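Local coordinates for protein phospholipase C-beta (PLC-beta) (PDB 3QR0) that is a multidomain enzyme of the phospholipase C-beta family, with PH, EF-hand, TIM-barrel and C2 domains and a bound calcium ion, at residues A124-S127 with S128-K131; L158-R161 with L162-E166; K211-F215 with D216-K220; M325-L329 with A330-I334; F560-Y563 with N564-Q567. One frame throughout, in Å; residues are numbered along the deposited sequence.

Contact 1: A124-S127 with S128-K131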
loop_
_atom_site.group_PDB
_atom_site.type_symbol
_atom_site.label_atom_id
_atom_site.label_comp_id
_atom_site.label_asym_id
_atom_site.label_seq_id
_atom_site.Cartn_x
_atom_site.Cartn_y
_atom_site.Cartn_z
ATOM N N ALA A 124 3.343 12.468 28.312
ATOM C CA ALA A 124 2.869 13.852 28.199
ATOM C C ALA A 124 2.613 14.426 29.592
ATOM O O ALA A 124 2.623 13.690 30.572
ATOM C CB ALA A 124 1.595 13.916 27.362
ATOM N N GLU A 125 2.381 15.736 29.668
ATOM C CA GLU A 125 2.065 16.398 30.941
ATOM C C GLU A 125 0.646 16.090 31.414
ATOM O O GLU A 125 0.347 16.211 32.601
ATOM C CB GLU A 125 2.208 17.915 30.820
ATOM C CG GLU A 125 3.634 18.425 30.735
ATOM C CD GLU A 125 3.686 19.876 30.299
ATOM O OE1 GLU A 125 3.152 20.182 29.208
ATOM O OE2 GLU A 125 4.250 20.705 31.042
ATOM N N ASN A 126 -0.230 15.729 30.480
ATOM C CA ASN A 126 -1.616 15.388 30.806
ATOM C C ASN A 126 -2.246 14.527 29.713
ATOM O O ASN A 126 -1.617 14.254 28.689
ATOM C CB ASN A 126 -2.445 16.658 31.071
ATOM C CG ASN A 126 -2.513 17.584 29.869
ATOM O OD1 ASN A 126 -2.926 17.187 28.779
ATOM N ND2 ASN A 126 -2.109 18.831 30.068
ATOM N N SER A 127 -3.487 14.103 29.940
ATOM C CA SER A 127 -4.166 13.180 29.038
ATOM C C SER A 127 -4.620 13.849 27.742
ATOM O O SER A 127 -4.625 13.211 26.695
ATOM C CB SER A 127 -5.352 12.510 29.745
ATOM O OG SER A 127 -6.391 13.436 30.005
ATOM N N SER A 128 -4.982 15.128 27.807
ATOM C CA SER A 128 -5.429 15.862 26.620
ATOM C C SER A 128 -4.319 16.036 25.581
ATOM O O SER A 128 -4.561 15.889 24.385
ATOM C CB SER A 128 -5.985 17.231 27.013
ATOM O OG SER A 128 -7.128 17.076 27.832
ATOM N N VAL A 129 -3.115 16.354 26.043
ATOM C CA VAL A 129 -1.959 16.488 25.164
ATOM C C VAL A 129 -1.624 15.150 24.496
ATOM O O VAL A 129 -1.381 15.102 23.294
ATOM C CB VAL A 129 -0.718 17.020 25.930
ATOM C CG1 VAL A 129 0.533 16.924 25.068
ATOM C CG2 VAL A 129 -0.949 18.464 26.393
ATOM N N ALA A 130 -1.624 14.069 25.273
ATOM C CA ALA A 130 -1.354 12.734 24.735
ATOM C C ALA A 130 -2.364 12.357 23.650
ATOM O O ALA A 130 -1.990 11.820 22.605
ATOM C CB ALA A 130 -1.357 11.687 25.851
ATOM N N LYS A 131 -3.637 12.638 23.909
ATOM C CA LYS A 131 -4.705 12.332 22.960
ATOM C C LYS A 131 -4.572 13.171 21.692
ATOM O O LYS A 131 -4.603 12.633 20.585
ATOM C CB LYS A 131 -6.081 12.549 23.604
ATOM C CG LYS A 131 -7.255 12.143 22.720
ATOM C CD LYS A 131 -8.570 12.203 23.487
ATOM C CE LYS A 131 -9.757 11.912 22.579
ATOM N NZ LYS A 131 -11.049 12.052 23.310
#
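Asn-126, in an extended backbone conformation, ends the link after strand 118-124, and from Ser-127 onward the chain coils into helix 127-141. Lys-131 N donates to Ser-127 O at 3.0 Å, while Ala-130 N reaches back to Asn-126 O in a weak bond of 3.4 Å. The side chain of Asn-126 closes the start of the helix: OD1 accepts from Val-129 N at 2.9 Å, with a nearly straight N-H...O angle of 167° and the donor almost in line with the amide C=O. CG sits between the backbone N and carbonyl carbon (chi1 61°), which swings OD1 over the first turn. The amide also lies across Val-129 at about a right angle, and Val-129 CG2 lies 3.4 Å from Asn-126 OD1. Ala-124 CB touches Val-129 CG1 at 3.9 Å and Ala-130 CB at 4.0 Å; Phe-28 of strand 26-31 packs on both Ala-124 and Val-129. This is an asparagine N-cap at the C-terminal helix of a PH domain, where that helix follows the last strand in chain order.

Contact 2: L158-R161 with L162-E166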
loop_
_atom_site.group_PDB
_atom_site.type_symbol
_atom_site.label_atom_id
_atom_site.label_comp_id
_atom_site.label_asym_id
_atom_site.label_seq_id
_atom_site.Cartn_x
_atom_site.Cartn_y
_atom_site.Cartn_z
ATOM N N LEU A 158 12.094 17.985 1.917
ATOM C CA LEU A 158 13.505 18.190 2.224
ATOM C C LEU A 158 13.760 19.638 2.648
ATOM O O LEU A 158 14.517 19.888 3.595
ATOM C CB LEU A 158 14.378 17.833 1.013
ATOM C CG LEU A 158 15.885 18.058 1.133
ATOM C CD1 LEU A 158 16.460 17.256 2.297
ATOM C CD2 LEU A 158 16.584 17.696 -0.166
ATOM N N TYR A 159 13.137 20.583 1.943
ATOM C CA TYR A 159 13.255 22.004 2.280
ATOM C C TYR A 159 12.789 22.267 3.712
ATOM O O TYR A 159 13.450 22.987 4.464
ATOM C CB TYR A 159 12.456 22.878 1.300
ATOM C CG TYR A 159 12.443 24.345 1.665
ATOM C CD1 TYR A 159 13.493 25.176 1.303
ATOM C CD2 TYR A 159 11.388 24.897 2.389
ATOM C CE1 TYR A 159 13.496 26.527 1.646
ATOM C CE2 TYR A 159 11.377 26.251 2.736
ATOM C CZ TYR A 159 12.436 27.055 2.360
ATOM O OH TYR A 159 12.443 28.387 2.694
ATOM N N PHE A 160 11.651 21.691 4.084
ATOM C CA PHE A 160 11.126 21.881 5.437
ATOM C C PHE A 160 11.957 21.169 6.499
ATOM O O PHE A 160 12.055 21.650 7.633
ATOM C CB PHE A 160 9.653 21.490 5.525
ATOM C CG PHE A 160 8.728 22.612 5.175
ATOM C CD1 PHE A 160 8.339 22.828 3.859
ATOM C CD2 PHE A 160 8.281 23.487 6.155
ATOM C CE1 PHE A 160 7.494 23.878 3.526
ATOM C CE2 PHE A 160 7.429 24.542 5.830
ATOM C CZ PHE A 160 7.040 24.737 4.511
ATOM N N ARG A 161 12.575 20.048 6.137
ATOM C CA ARG A 161 13.523 19.412 7.035
ATOM C C ARG A 161 14.686 20.367 7.315
ATOM O O ARG A 161 15.056 20.589 8.472
ATOM C CB ARG A 161 14.059 18.098 6.472
ATOM C CG ARG A 161 14.771 17.297 7.539
ATOM C CD ARG A 161 15.536 16.120 7.010
ATOM N NE ARG A 161 16.592 15.731 7.946
ATOM C CZ ARG A 161 17.217 14.557 7.953
ATOM N NH1 ARG A 161 16.897 13.605 7.082
ATOM N NH2 ARG A 161 18.166 14.331 8.852
ATOM N N LEU A 162 15.242 20.939 6.252
ATOM C CA LEU A 162 16.392 21.831 6.371
ATOM C C LEU A 162 16.102 23.110 7.163
ATOM O O LEU A 162 16.968 23.584 7.904
ATOM C CB LEU A 162 16.941 22.183 4.983
ATOM C CG LEU A 162 17.619 21.017 4.257
ATOM C CD1 LEU A 162 17.950 21.401 2.829
ATOM C CD2 LEU A 162 18.882 20.564 4.995
ATOM N N THR A 163 14.898 23.658 7.010
ATOM C CA THR A 163 14.540 24.928 7.646
ATOM C C THR A 163 13.832 24.780 9.003
ATOM O O THR A 163 13.531 25.781 9.648
ATOM C CB THR A 163 13.666 25.793 6.716
ATOM O OG1 THR A 163 12.432 25.119 6.424
ATOM C CG2 THR A 163 14.413 26.094 5.424
ATOM N N THR A 164 13.563 23.549 9.436
ATOM C CA THR A 164 12.970 23.324 10.760
ATOM C C THR A 164 13.828 22.383 11.598
ATOM O O THR A 164 14.321 22.773 12.652
ATOM C CB THR A 164 11.518 22.794 10.666
ATOM O OG1 THR A 164 11.516 21.455 10.152
ATOM C CG2 THR A 164 10.680 23.690 9.767
ATOM N N VAL A 165 14.021 21.155 11.124
ATOM C CA VAL A 165 14.784 20.153 11.877
ATOM C C VAL A 165 16.265 20.513 11.975
ATOM O O VAL A 165 16.846 20.482 13.064
ATOM C CB VAL A 165 14.675 18.750 11.244
ATOM C CG1 VAL A 165 15.470 17.733 12.064
ATOM C CG2 VAL A 165 13.220 18.327 11.124
ATOM N N GLU A 166 16.866 20.853 10.838
ATOM C CA GLU A 166 18.315 21.071 10.750
ATOM C C GLU A 166 18.748 22.511 11.000
ATOM O O GLU A 166 19.945 22.787 11.074
ATOM C CB GLU A 166 18.831 20.647 9.373
ATOM C CG GLU A 166 18.468 19.225 8.974
ATOM C CD GLU A 166 19.023 18.183 9.925
ATOM O OE1 GLU A 166 20.098 18.423 10.514
ATOM O OE2 GLU A 166 18.384 17.121 10.073
#
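A chi1 of -166° and an extended run to NE carry the Arg-161 guanidinium along the helix to Glu-166, whose chain folds back at chi2 (-60°). The guanidinium grips one oxygen side-on: NE and NH2 each donate to Glu-166 OE2 at 3.1 Å, with OE2 in the guanidinium plane and both nitrogens reaching it from one face of the carboxylate. The two planes are turned 47° apart. Glu-166 OE1 is paired with Lys-179, so the carboxylate bridges two positive groups and is probably kept ionised. Within helix 151-165 of the EF-hand-like region the chain widens into a pi-type turn, in which Glu-166 N donates to Arg-161 O at 3.0 Å. Thr-164 OG1 turns back onto Phe-160 O at 2.6 Å, the hydroxyl bonding to the backbone. One turn apart, Thr-163 CG2 lies over a face of the Tyr-159 ring in a CH-pi contact, 4.0 Å from the centroid.

Contact 3: K211-F215 with D216-K220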
loop_
_atom_site.group_PDB
_atom_site.type_symbol
_atom_site.label_atom_id
_atom_site.label_comp_id
_atom_site.label_asym_id
_atom_site.label_seq_id
_atom_site.Cartn_x
_atom_site.Cartn_y
_atom_site.Cartn_z
ATOM N N LYS A 211 16.747 33.859 5.647
ATOM C CA LYS A 211 16.264 34.900 4.730
ATOM C C LYS A 211 16.584 34.561 3.278
ATOM O O LYS A 211 15.720 34.670 2.408
ATOM C CB LYS A 211 16.891 36.256 5.073
ATOM C CG LYS A 211 16.478 36.824 6.423
ATOM C CD LYS A 211 17.476 37.861 6.922
ATOM C CE LYS A 211 17.159 38.281 8.349
ATOM N NZ LYS A 211 18.090 39.330 8.850
ATOM N N ALA A 212 17.827 34.152 3.027
ATOM C CA ALA A 212 18.291 33.829 1.675
ATOM C C ALA A 212 17.873 32.428 1.219
ATOM O O ALA A 212 18.031 32.086 0.047
ATOM C CB ALA A 212 19.808 33.969 1.595
ATOM N N PHE A 213 17.344 31.628 2.144
ATOM C CA PHE A 213 17.008 30.230 1.879
ATOM C C PHE A 213 15.500 30.059 1.648
ATOM O O PHE A 213 14.805 29.417 2.433
ATOM C CB PHE A 213 17.489 29.367 3.050
ATOM C CG PHE A 213 17.676 27.914 2.708
ATOM C CD1 PHE A 213 18.835 27.480 2.077
ATOM C CD2 PHE A 213 16.710 26.976 3.041
ATOM C CE1 PHE A 213 19.020 26.135 1.774
ATOM C CE2 PHE A 213 16.888 25.632 2.736
ATOM C CZ PHE A 213 18.047 25.215 2.104
ATOM N N ASP A 214 15.006 30.650 0.562
ATOM C CA ASP A 214 13.606 30.497 0.149
ATOM C C ASP A 214 13.439 29.272 -0.752
ATOM O O ASP A 214 14.400 28.817 -1.371
ATOM C CB ASP A 214 13.122 31.753 -0.587
ATOM C CG ASP A 214 13.936 32.051 -1.833
ATOM O OD1 ASP A 214 15.066 32.573 -1.701
ATOM O OD2 ASP A 214 13.453 31.758 -2.942
ATOM N N PHE A 215 12.216 28.753 -0.843
ATOM C CA PHE A 215 11.971 27.535 -1.622
ATOM C C PHE A 215 12.273 27.690 -3.119
ATOM O O PHE A 215 12.808 26.770 -3.739
ATOM C CB PHE A 215 10.539 27.016 -1.439
ATOM C CG PHE A 215 10.271 25.745 -2.191
ATOM C CD1 PHE A 215 10.865 24.554 -1.795
ATOM C CD2 PHE A 215 9.460 25.741 -3.320
ATOM C CE1 PHE A 215 10.641 23.374 -2.499
ATOM C CE2 PHE A 215 9.231 24.566 -4.028
ATOM C CZ PHE A 215 9.822 23.381 -3.614
ATOM N N ASP A 216 11.933 28.835 -3.703
ATOM C CA ASP A 216 12.145 29.013 -5.144
ATOM C C ASP A 216 13.628 29.013 -5.504
ATOM O O ASP A 216 14.014 28.490 -6.548
ATOM C CB ASP A 216 11.437 30.270 -5.660
ATOM C CG ASP A 216 9.927 30.095 -5.741
ATOM O OD1 ASP A 216 9.447 28.944 -5.663
ATOM O OD2 ASP A 216 9.211 31.110 -5.888
ATOM N N THR A 217 14.457 29.570 -4.627
ATOM C CA THR A 217 15.908 29.473 -4.782
ATOM C C THR A 217 16.380 28.043 -4.508
ATOM O O THR A 217 17.321 27.563 -5.146
ATOM C CB THR A 217 16.636 30.453 -3.852
ATOM O OG1 THR A 217 16.085 31.763 -4.028
ATOM C CG2 THR A 217 18.125 30.481 -4.158
ATOM N N PHE A 218 15.727 27.362 -3.567
ATOM C CA PHE A 218 15.997 25.937 -3.337
ATOM C C PHE A 218 15.685 25.100 -4.587
ATOM O O PHE A 218 16.382 24.123 -4.861
ATOM C CB PHE A 218 15.220 25.408 -2.120
ATOM C CG PHE A 218 15.700 24.061 -1.625
ATOM C CD1 PHE A 218 17.015 23.885 -1.211
ATOM C CD2 PHE A 218 14.836 22.977 -1.562
ATOM C CE1 PHE A 218 17.464 22.645 -0.749
ATOM C CE2 PHE A 218 15.276 21.733 -1.097
ATOM C CZ PHE A 218 16.589 21.568 -0.695
ATOM N N PHE A 219 14.658 25.478 -5.348
ATOM C CA PHE A 219 14.392 24.809 -6.628
ATOM C C PHE A 219 15.482 25.120 -7.655
ATOM O O PHE A 219 15.863 24.251 -8.434
ATOM C CB PHE A 219 13.018 25.166 -7.202
ATOM C CG PHE A 219 12.668 24.373 -8.433
ATOM C CD1 PHE A 219 12.316 23.034 -8.330
ATOM C CD2 PHE A 219 12.729 24.955 -9.697
ATOM C CE1 PHE A 219 12.003 22.285 -9.465
ATOM C CE2 PHE A 219 12.419 24.209 -10.844
ATOM C CZ PHE A 219 12.058 22.874 -10.722
ATOM N N LYS A 220 15.986 26.350 -7.650
ATOM C CA LYS A 220 17.118 26.719 -8.509
ATOM C C LYS A 220 18.361 25.871 -8.156
ATOM O O LYS A 220 19.181 25.565 -9.017
ATOM C CB LYS A 220 17.421 28.222 -8.394
ATOM C CG LYS A 220 18.082 28.825 -9.632
ATOM C CD LYS A 220 18.358 30.326 -9.471
ATOM C CE LYS A 220 19.345 30.816 -10.527
ATOM N NZ LYS A 220 19.685 32.265 -10.386
#
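The rings of Phe-213 and Phe-218 lie side by side and point the same way, their planes inclined at 47° and their centroids 5.5 Å apart. Phe-213 CZ comes within 3.7 Å of Phe-218 CD1, while Phe-215 CD1 approaches the edge of the Phe-218 ring at 4.3 Å from CD2. Just before the helix comes an aspartate N-cap: Asp-214 precedes helix 215-225 of the EF-hand-like region. Elsewhere Phe-213 stacks on Trp-200 and Phe-218 on Trp-155, so the aromatic residues at this helix start join it to helix 151-165 and to the loop that follows helix 185-198. The cap uses both carboxylate oxygens. A chi1 of 60° folds the Asp-214 carboxylate back toward the helix start, across Thr-217. Thr-217 N donates to Asp-214 OD2 at 2.9 Å from above the carboxylate plane. The backbone follows with Phe-218 N to Asp-214 O, also 2.9 Å, and Phe-219 N to Phe-215 O. One threonine thus holds the carboxylate by both its amide and its hydroxyl, Thr-217 OG1 donating to the syn side of Asp-214 OD1 at 2.7 Å.

Contact 4: M325-L329 with A330-I334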
loop_
_atom_site.group_PDB
_atom_site.type_symbol
_atom_site.label_atom_id
_atom_site.label_comp_id
_atom_site.label_asym_id
_atom_site.label_seq_id
_atom_site.Cartn_x
_atom_site.Cartn_y
_atom_site.Cartn_z
ATOM N N MET A 325 -19.860 1.882 -2.773
ATOM C CA MET A 325 -19.749 0.917 -1.678
ATOM C C MET A 325 -21.093 0.292 -1.307
ATOM O O MET A 325 -21.219 -0.347 -0.258
ATOM C CB MET A 325 -19.149 1.600 -0.441
ATOM C CG MET A 325 -17.777 2.235 -0.676
ATOM S SD MET A 325 -16.581 1.075 -1.379
ATOM C CE MET A 325 -16.406 -0.101 -0.042
ATOM N N LYS A 326 -22.093 0.465 -2.166
ATOM C CA LYS A 326 -23.454 0.021 -1.869
ATOM C C LYS A 326 -23.927 -1.123 -2.773
ATOM O O LYS A 326 -25.105 -1.219 -3.102
ATOM C CB LYS A 326 -24.407 1.218 -1.944
ATOM C CG LYS A 326 -24.028 2.355 -0.997
ATOM C CD LYS A 326 -24.954 3.553 -1.158
ATOM C CE LYS A 326 -24.549 4.688 -0.230
ATOM N NZ LYS A 326 -25.643 5.692 -0.061
ATOM N N LEU A 327 -23.002 -2.002 -3.155
ATOM C CA LEU A 327 -23.355 -3.250 -3.826
ATOM C C LEU A 327 -23.078 -4.424 -2.888
ATOM O O LEU A 327 -22.431 -4.260 -1.854
ATOM C CB LEU A 327 -22.566 -3.396 -5.130
ATOM C CG LEU A 327 -22.842 -2.285 -6.160
ATOM C CD1 LEU A 327 -21.936 -2.427 -7.367
ATOM C CD2 LEU A 327 -24.314 -2.282 -6.578
ATOM N N THR A 328 -23.584 -5.600 -3.245
ATOM C CA THR A 328 -23.354 -6.812 -2.466
ATOM C C THR A 328 -21.856 -7.048 -2.190
ATOM O O THR A 328 -21.021 -6.750 -3.040
ATOM C CB THR A 328 -23.943 -8.045 -3.182
ATOM O OG1 THR A 328 -23.616 -9.230 -2.449
ATOM C CG2 THR A 328 -23.387 -8.172 -4.609
ATOM N N LEU A 329 -21.528 -7.570 -1.005
ATOM C CA LEU A 329 -20.131 -7.920 -0.643
ATOM C C LEU A 329 -19.396 -8.721 -1.717
ATOM O O LEU A 329 -18.184 -8.559 -1.905
ATOM C CB LEU A 329 -20.073 -8.737 0.658
ATOM C CG LEU A 329 -19.836 -8.006 1.983
ATOM C CD1 LEU A 329 -19.929 -8.996 3.151
ATOM C CD2 LEU A 329 -18.483 -7.312 1.988
ATOM N N ALA A 330 -20.124 -9.609 -2.389
ATOM C CA ALA A 330 -19.559 -10.447 -3.448
ATOM C C ALA A 330 -18.991 -9.636 -4.626
ATOM O O ALA A 330 -18.216 -10.162 -5.415
ATOM C CB ALA A 330 -20.616 -11.450 -3.951
ATOM N N ALA A 331 -19.360 -8.361 -4.723
ATOM C CA ALA A 331 -18.940 -7.495 -5.825
ATOM C C ALA A 331 -17.546 -6.870 -5.671
ATOM O O ALA A 331 -17.104 -6.144 -6.553
ATOM C CB ALA A 331 -19.983 -6.390 -6.032
ATOM N N TYR A 332 -16.852 -7.158 -4.576
ATOM C CA TYR A 332 -15.611 -6.460 -4.252
ATOM C C TYR A 332 -14.418 -7.389 -4.126
ATOM O O TYR A 332 -14.553 -8.540 -3.720
ATOM C CB TYR A 332 -15.775 -5.693 -2.939
ATOM C CG TYR A 332 -16.870 -4.671 -3.006
ATOM C CD1 TYR A 332 -16.601 -3.352 -3.353
ATOM C CD2 TYR A 332 -18.185 -5.027 -2.752
ATOM C CE1 TYR A 332 -17.623 -2.407 -3.434
ATOM C CE2 TYR A 332 -19.207 -4.096 -2.833
ATOM C CZ TYR A 332 -18.922 -2.794 -3.176
ATOM O OH TYR A 332 -19.950 -1.889 -3.252
ATOM N N TYR A 333 -13.246 -6.866 -4.459
ATOM C CA TYR A 333 -12.000 -7.480 -4.037
ATOM C C TYR A 333 -11.718 -6.917 -2.648
ATOM O O TYR A 333 -11.784 -5.705 -2.450
ATOM C CB TYR A 333 -10.862 -7.134 -4.989
ATOM C CG TYR A 333 -11.041 -7.644 -6.397
ATOM C CD1 TYR A 333 -11.314 -8.990 -6.645
ATOM C CD2 TYR A 333 -10.911 -6.788 -7.484
ATOM C CE1 TYR A 333 -11.470 -9.464 -7.945
ATOM C CE2 TYR A 333 -11.063 -7.251 -8.788
ATOM C CZ TYR A 333 -11.339 -8.588 -9.012
ATOM O OH TYR A 333 -11.495 -9.044 -10.304
ATOM N N ILE A 334 -11.434 -7.798 -1.696
ATOM C CA ILE A 334 -11.300 -7.435 -0.285
ATOM C C ILE A 334 -9.904 -7.848 0.201
ATOM O O ILE A 334 -9.528 -9.018 0.115
ATOM C CB ILE A 334 -12.386 -8.126 0.567
ATOM C CG1 ILE A 334 -13.785 -7.831 0.008
ATOM C CG2 ILE A 334 -12.290 -7.684 2.031
ATOM C CD1 ILE A 334 -14.921 -8.484 0.786
#
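Tyr-332 OH is the polar atom around which the chain from Met-325 to Leu-327 curls: it accepts from Leu-327 N at 3.1 Å with an N-H...O angle of 157°, and it is also hydrogen-bonded to Asn-324 O. The phenol therefore links two backbone positions, one carbonyl and one amide, and these fix how its far end lies. CG is anti to the carbonyl carbon (chi1 -60°), which lays the ring back along the preceding loop. Backbone oxygens gather near the ring plane at its edge, among them Thr-328 O, 3.2 Å from CE2. Met-325, bent at chi2 and chi3, crosses the ring obliquely in a Met-aromatic contact, with SD 4.2 Å from CE1. Leu-327 CB lies 3.6 Å from Tyr-332 OH and also packs on Ala-331 CB. Between loop and strand lies a short 3-10 turn, in which Ala-331 N donates to Thr-328 O at 2.9 Å and Tyr-332 N to Leu-329 O at 3.3 Å, each donor above the carbonyl plane. Beyond it, Leu-329 CD2 touches Ile-334 CD1 at 3.9 Å. Strand 332-334, in the X region of the TIM-barrel part, pairs antiparallel with strand 622-624. The buried hydroxyl thus has both donor and acceptor partners in the backbone, which ties the loop to the strand without leaving that polar group unsatisfied.

Contact 5: F560-Y563 with N564-Q567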
loop_
_atom_site.group_PDB
_atom_site.type_symbol
_atom_site.label_atom_id
_atom_site.label_comp_id
_atom_site.label_asym_id
_atom_site.label_seq_id
_atom_site.Cartn_x
_atom_site.Cartn_y
_atom_site.Cartn_z
ATOM N N PHE A 560 -16.821 -20.486 -12.321
ATOM C CA PHE A 560 -16.162 -19.923 -11.143
ATOM C C PHE A 560 -16.455 -18.422 -11.077
ATOM O O PHE A 560 -16.845 -17.902 -10.029
ATOM C CB PHE A 560 -14.647 -20.176 -11.193
ATOM C CG PHE A 560 -13.970 -20.250 -9.842
ATOM C CD1 PHE A 560 -14.562 -19.746 -8.682
ATOM C CD2 PHE A 560 -12.695 -20.796 -9.745
ATOM C CE1 PHE A 560 -13.909 -19.826 -7.459
ATOM C CE2 PHE A 560 -12.038 -20.867 -8.521
ATOM C CZ PHE A 560 -12.644 -20.382 -7.380
ATOM N N VAL A 561 -16.278 -17.735 -12.205
ATOM C CA VAL A 561 -16.595 -16.309 -12.297
ATOM C C VAL A 561 -18.067 -16.037 -11.944
ATOM O O VAL A 561 -18.362 -15.095 -11.212
ATOM C CB VAL A 561 -16.270 -15.751 -13.701
ATOM C CG1 VAL A 561 -16.789 -14.325 -13.864
ATOM C CG2 VAL A 561 -14.758 -15.809 -13.967
ATOM N N ASP A 562 -18.975 -16.876 -12.444
ATOM C CA ASP A 562 -20.406 -16.714 -12.171
ATOM C C ASP A 562 -20.749 -16.944 -10.696
ATOM O O ASP A 562 -21.534 -16.201 -10.117
ATOM C CB ASP A 562 -21.239 -17.660 -13.040
ATOM C CG ASP A 562 -21.437 -17.149 -14.468
ATOM O OD1 ASP A 562 -22.105 -17.862 -15.241
ATOM O OD2 ASP A 562 -20.941 -16.059 -14.824
ATOM N N TYR A 563 -20.159 -17.975 -10.099
ATOM C CA TYR A 563 -20.309 -18.242 -8.661
ATOM C C TYR A 563 -19.958 -17.007 -7.819
ATOM O O TYR A 563 -20.683 -16.647 -6.881
ATOM C CB TYR A 563 -19.437 -19.441 -8.254
ATOM C CG TYR A 563 -19.294 -19.630 -6.761
ATOM C CD1 TYR A 563 -20.157 -20.463 -6.053
ATOM C CD2 TYR A 563 -18.295 -18.969 -6.055
ATOM C CE1 TYR A 563 -20.025 -20.632 -4.675
ATOM C CE2 TYR A 563 -18.158 -19.129 -4.682
ATOM C CZ TYR A 563 -19.021 -19.961 -3.999
ATOM O OH TYR A 563 -18.870 -20.102 -2.638
ATOM N N ASN A 564 -18.858 -16.350 -8.176
ATOM C CA ASN A 564 -18.368 -15.182 -7.437
ATOM C C ASN A 564 -19.162 -13.885 -7.663
ATOM O O ASN A 564 -18.820 -12.844 -7.102
ATOM C CB ASN A 564 -16.882 -14.951 -7.749
ATOM C CG ASN A 564 -15.974 -15.941 -7.034
ATOM O OD1 ASN A 564 -16.242 -16.338 -5.898
ATOM N ND2 ASN A 564 -14.894 -16.343 -7.693
ATOM N N LYS A 565 -20.211 -13.934 -8.478
ATOM C CA LYS A 565 -21.090 -12.783 -8.634
ATOM C C LYS A 565 -22.070 -12.660 -7.468
ATOM O O LYS A 565 -22.511 -11.560 -7.147
ATOM C CB LYS A 565 -21.835 -12.841 -9.970
ATOM C CG LYS A 565 -20.892 -12.716 -11.150
ATOM C CD LYS A 565 -21.590 -12.819 -12.484
ATOM C CE LYS A 565 -20.576 -12.730 -13.632
ATOM N NZ LYS A 565 -21.135 -13.285 -14.884
ATOM N N LYS A 566 -22.387 -13.787 -6.838
ATOM C CA LYS A 566 -23.342 -13.825 -5.736
ATOM C C LYS A 566 -22.734 -14.304 -4.421
ATOM O O LYS A 566 -23.154 -13.859 -3.355
ATOM C CB LYS A 566 -24.524 -14.714 -6.115
ATOM C CG LYS A 566 -25.343 -14.161 -7.262
ATOM C CD LYS A 566 -26.496 -15.091 -7.627
ATOM C CE LYS A 566 -27.522 -14.384 -8.496
ATOM N NZ LYS A 566 -28.699 -15.252 -8.782
ATOM N N GLN A 567 -21.756 -15.206 -4.498
ATOM C CA GLN A 567 -21.141 -15.797 -3.313
ATOM C C GLN A 567 -19.662 -15.460 -3.229
ATOM O O GLN A 567 -19.056 -15.010 -4.197
ATOM C CB GLN A 567 -21.350 -17.313 -3.301
ATOM C CG GLN A 567 -22.814 -17.701 -3.106
ATOM C CD GLN A 567 -23.046 -19.191 -3.172
ATOM O OE1 GLN A 567 -23.614 -19.693 -4.139
ATOM N NE2 GLN A 567 -22.607 -19.911 -2.141
#
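The C-terminal end of helix 557-563, in the Y region of the TIM-barrel part, unwinds here into the turn that leads to strand 569-572. Asn-564 N still bonds to Phe-560 O at 3.1 Å, as in an alpha helix, whereas Lys-565 N turns to Asp-562 O, three residues back, from well above the carbonyl plane. Tyr-563 O then receives Gln-567 N at 3.0 Å, almost in line with its C=O, and a weak bond from Lys-566 N. Lys-565 lies beside Asp-562, pointing the same way, and its extended chain brings NZ to Asp-562 OD2 at 2.8 Å. This salt bridge meets the anti side of the carboxylate; OD1 is paired with Arg-635, and NZ also donates to Lys-631 O, so both charged groups have second partners in the chain just after helix 627-630. Gln-567 sets CB over one face of the Tyr-563 ring, 3.9 Å from the centroid, a CH-pi contact. At the ring's edge, near its plane, Asn-564 OD1 stands 3.3 Å from Tyr-563 CD2; that oxygen is hydrogen-bonded to Thr-569 OG1, while ND2 reaches Ala-591 O. The turn packs against strand 569-572 through Phe-560 and Tyr-563 on Thr-569, with Ala-532 of helix 529-535 packing on Tyr-563 and Gln-567.

In the fold
The five contacts fall into two touching pairs and one separate member. Contacts 2 and 3, with centres 12 Å apart in the EF-hand-like region, meet where Tyr-159 OH lies 2.6 Å from Phe-213 O, a probable hydrogen bond, and where Thr-163 CG2 packs 3.4 Å from Phe-213 CD2. Contacts 4 and 5, their centres also about 12 Å apart, join the X and Y halves of the barrel: Ala-330 CB rests 3.5 Å from Lys-566 O. Contact 1, in the PH domain, stands about 27 Å from contact 2 and 40 Å from contact 4, centre to centre. The calcium ion is bound by Asn-339, Glu-368, Asp-370 and Glu-417, all outside these segments; Asn-339 follows contact 4 by five residues.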